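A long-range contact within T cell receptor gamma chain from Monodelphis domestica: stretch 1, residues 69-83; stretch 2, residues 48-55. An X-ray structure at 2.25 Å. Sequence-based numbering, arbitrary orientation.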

# COMPACT_ATOMS: atom_id res chain seq x y z
N LYS B 69 -6.79 21.79 -17.76
CA LYS B 69 -5.77 21.08 -16.99
C LYS B 69 -6.15 19.63 -16.71
O LYS B 69 -5.31 18.74 -16.88
CB LYS B 69 -5.51 21.84 -15.67
CG LYS B 69 -4.41 21.27 -14.78
CD LYS B 69 -3.04 21.33 -15.43
CE LYS B 69 -1.97 20.68 -14.54
NZ LYS B 69 -0.66 20.68 -15.23
N VAL B 70 -7.39 19.37 -16.31
CA VAL B 70 -7.88 18.01 -16.05
C VAL B 70 -9.24 17.85 -16.70
O VAL B 70 -10.08 18.75 -16.66
CB VAL B 70 -7.98 17.70 -14.54
CG1 VAL B 70 -6.61 17.53 -13.95
CG2 VAL B 70 -8.76 18.81 -13.81
N ARG B 71 -9.46 16.68 -17.29
CA ARG B 71 -10.66 16.43 -18.09
C ARG B 71 -10.88 14.92 -18.14
O ARG B 71 -9.95 14.18 -18.48
CB ARG B 71 -10.50 17.01 -19.50
CG ARG B 71 -11.77 17.06 -20.34
CD ARG B 71 -11.47 17.50 -21.78
NE ARG B 71 -10.73 16.47 -22.52
CZ ARG B 71 -11.31 15.42 -23.09
NH1 ARG B 71 -10.57 14.53 -23.74
NH2 ARG B 71 -12.62 15.24 -23.01
N ALA B 72 -12.08 14.48 -17.80
CA ALA B 72 -12.44 13.07 -17.92
C ALA B 72 -13.29 12.83 -19.16
O ALA B 72 -14.13 13.67 -19.52
CB ALA B 72 -13.20 12.59 -16.68
N TYR B 73 -13.09 11.68 -19.80
CA TYR B 73 -13.88 11.30 -20.96
C TYR B 73 -14.08 9.78 -20.94
O TYR B 73 -13.64 9.09 -20.01
CB TYR B 73 -13.22 11.81 -22.25
CG TYR B 73 -11.99 11.06 -22.70
CD1 TYR B 73 -10.82 11.07 -21.95
CD2 TYR B 73 -11.98 10.35 -23.90
CE1 TYR B 73 -9.68 10.38 -22.37
CE2 TYR B 73 -10.86 9.66 -24.33
CZ TYR B 73 -9.72 9.67 -23.56
OH TYR B 73 -8.61 8.98 -24.00
N LYS B 74 -14.77 9.26 -21.95
CA LYS B 74 -15.09 7.83 -22.04
C LYS B 74 -14.01 7.06 -22.79
O LYS B 74 -13.31 7.61 -23.65
CB LYS B 74 -16.44 7.63 -22.75
N GLY B 75 -13.88 5.77 -22.48
CA GLY B 75 -12.89 4.93 -23.11
C GLY B 75 -13.45 3.56 -23.45
O GLY B 75 -14.61 3.26 -23.17
N LYS B 76 -12.60 2.74 -24.07
CA LYS B 76 -13.01 1.41 -24.49
C LYS B 76 -13.45 0.57 -23.29
O LYS B 76 -12.82 0.62 -22.22
CB LYS B 76 -11.87 0.71 -25.23
N ASP B 77 -14.54 -0.18 -23.46
CA ASP B 77 -15.11 -1.07 -22.44
C ASP B 77 -15.69 -0.28 -21.26
O ASP B 77 -15.53 -0.67 -20.10
CB ASP B 77 -14.08 -2.10 -21.95
N ASP B 78 -16.39 0.82 -21.57
CA ASP B 78 -17.07 1.64 -20.56
C ASP B 78 -16.10 2.13 -19.49
O ASP B 78 -16.44 2.27 -18.31
CB ASP B 78 -18.25 0.90 -19.93
N THR B 79 -14.86 2.42 -19.91
CA THR B 79 -13.80 2.87 -19.02
C THR B 79 -13.77 4.39 -18.96
O THR B 79 -13.80 5.05 -20.00
CB THR B 79 -12.45 2.34 -19.52
OG1 THR B 79 -12.34 0.96 -19.19
CG2 THR B 79 -11.29 3.12 -18.91
N CYS B 80 -13.70 4.94 -17.75
CA CYS B 80 -13.46 6.36 -17.58
C CYS B 80 -11.96 6.64 -17.52
O CYS B 80 -11.21 5.91 -16.87
CB CYS B 80 -14.15 6.88 -16.32
SG CYS B 80 -14.12 8.70 -16.18
N ARG B 81 -11.54 7.70 -18.20
CA ARG B 81 -10.14 8.09 -18.29
C ARG B 81 -9.98 9.55 -17.88
O ARG B 81 -10.80 10.39 -18.25
CB ARG B 81 -9.59 7.88 -19.72
CG ARG B 81 -9.48 6.42 -20.16
CD ARG B 81 -8.90 6.28 -21.57
NE ARG B 81 -7.45 6.46 -21.61
CZ ARG B 81 -6.58 5.49 -21.89
NH1 ARG B 81 -5.28 5.74 -21.90
NH2 ARG B 81 -7.01 4.27 -22.17
N LEU B 82 -8.93 9.83 -17.12
CA LEU B 82 -8.58 11.18 -16.70
C LEU B 82 -7.32 11.62 -17.44
O LEU B 82 -6.29 10.94 -17.37
CB LEU B 82 -8.36 11.24 -15.19
CG LEU B 82 -7.77 12.54 -14.62
CD1 LEU B 82 -8.77 13.68 -14.72
CD2 LEU B 82 -7.28 12.36 -13.19
N ILE B 83 -7.39 12.75 -18.12
CA ILE B 83 -6.24 13.33 -18.79
C ILE B 83 -5.78 14.54 -18.01
O ILE B 83 -6.58 15.43 -17.71
CB ILE B 83 -6.54 13.71 -20.25
CG1 ILE B 83 -6.82 12.45 -21.07
CG2 ILE B 83 -5.37 14.50 -20.84
CD1 ILE B 83 -6.74 12.67 -22.57
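Stretch 2 48-55: RLLVYSRS

Two layers of β-structure can pack together with side chains doing most of the work, and this contact in a T cell receptor gamma chain is a compact example. In stretch 1 the strand that begins at Val70 turns back on itself as a hairpin, its backbone ladder including Arg71 N to Ile83 O at 3.2 Å and Tyr73 N to Arg81 O at 3.1 Å. Stretch 2 is a strand from Arg48 to Ser53, interrupted at Leu49, whose psi of -41° leaves the extended region. It runs in nearly the same direction as strand 70-75, crossing at -22° with the axes 7.5 Å apart at closest approach, and no hydrogen bond links the modelled atoms of the two stretches.

From Leu50 onward the register steps by two residues: Val70 lies nearest Leu50, and Ala72 nearest Tyr52, their CA atoms 6.2 Å apart; the kink at Leu49 lets Leu49 and Leu50 both point toward stretch 1. The small Ala72 side chain meets both neighbours, its CB 3.7 Å from Leu50 CD1 and 3.7 Å from Tyr52 CB. Leu50 also reaches the second hairpin strand, where its CD2 lies 3.6 Å from Leu82 CD1. Tyr52, the residue most covered here, likewise spans both strands: its CD1 is 3.6 Å from Ala72 O, while its CD2 is 3.5 Å from Cys80 SG, an oblique sulfur-aromatic contact. Val51, between Leu50 and Tyr52, points its CB away.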

# COMPACT_ATOMS: atom_id res chain seq x y z
N ARG B 48 -10.87 16.22 -4.19
CA ARG B 48 -11.44 15.85 -5.47
C ARG B 48 -11.05 16.89 -6.51
O ARG B 48 -11.01 18.09 -6.22
CB ARG B 48 -12.96 15.74 -5.37
CG ARG B 48 -13.54 15.07 -6.61
CD ARG B 48 -15.05 14.92 -6.53
NE ARG B 48 -15.72 16.20 -6.74
CZ ARG B 48 -17.04 16.37 -6.72
NH1 ARG B 48 -17.84 15.33 -6.50
NH2 ARG B 48 -17.55 17.58 -6.91
N LEU B 49 -10.69 16.42 -7.70
CA LEU B 49 -10.35 17.30 -8.81
C LEU B 49 -11.54 17.57 -9.72
O LEU B 49 -11.71 18.71 -10.16
CB LEU B 49 -9.21 16.70 -9.64
CG LEU B 49 -7.94 16.26 -8.90
CD1 LEU B 49 -6.78 16.05 -9.87
CD2 LEU B 49 -7.55 17.25 -7.84
N LEU B 50 -12.35 16.56 -10.00
CA LEU B 50 -13.46 16.69 -10.94
C LEU B 50 -14.41 15.52 -10.72
O LEU B 50 -14.07 14.52 -10.09
CB LEU B 50 -12.98 16.73 -12.40
CG LEU B 50 -12.41 15.48 -13.10
CD1 LEU B 50 -13.48 14.47 -13.51
CD2 LEU B 50 -11.61 15.90 -14.33
N VAL B 51 -15.61 15.65 -11.29
CA VAL B 51 -16.58 14.56 -11.33
C VAL B 51 -17.11 14.44 -12.75
O VAL B 51 -17.30 15.44 -13.45
CB VAL B 51 -17.72 14.77 -10.32
CG1 VAL B 51 -18.49 16.05 -10.61
CG2 VAL B 51 -18.64 13.56 -10.32
N TYR B 52 -17.32 13.21 -13.19
CA TYR B 52 -17.69 12.90 -14.56
C TYR B 52 -18.98 12.11 -14.54
O TYR B 52 -19.09 11.11 -13.82
CB TYR B 52 -16.58 12.11 -15.26
CG TYR B 52 -16.95 11.57 -16.63
CD1 TYR B 52 -17.02 12.39 -17.74
CD2 TYR B 52 -17.19 10.21 -16.81
CE1 TYR B 52 -17.34 11.89 -18.99
CE2 TYR B 52 -17.51 9.69 -18.05
CZ TYR B 52 -17.58 10.53 -19.14
OH TYR B 52 -17.91 10.01 -20.38
N SER B 53 -19.96 12.57 -15.32
CA SER B 53 -21.22 11.86 -15.51
C SER B 53 -21.08 10.95 -16.72
O SER B 53 -20.93 11.43 -17.85
CB SER B 53 -22.37 12.85 -15.70
OG SER B 53 -23.59 12.17 -15.94
N ARG B 54 -21.13 9.63 -16.50
CA ARG B 54 -20.95 8.71 -17.62
C ARG B 54 -22.07 8.87 -18.65
O ARG B 54 -21.80 8.94 -19.86
CB ARG B 54 -20.89 7.27 -17.10
CG ARG B 54 -19.54 6.88 -16.50
CD ARG B 54 -19.49 5.38 -16.30
NE ARG B 54 -20.76 4.92 -15.75
CZ ARG B 54 -21.14 3.65 -15.72
NH1 ARG B 54 -20.35 2.71 -16.21
NH2 ARG B 54 -22.32 3.34 -15.20
N SER B 55 -23.32 8.96 -18.19
CA SER B 55 -24.45 9.09 -19.11
C SER B 55 -24.33 10.36 -19.93
O SER B 55 -24.16 10.31 -21.16
CB SER B 55 -25.76 9.07 -18.33
OG SER B 55 -26.05 10.37 -17.84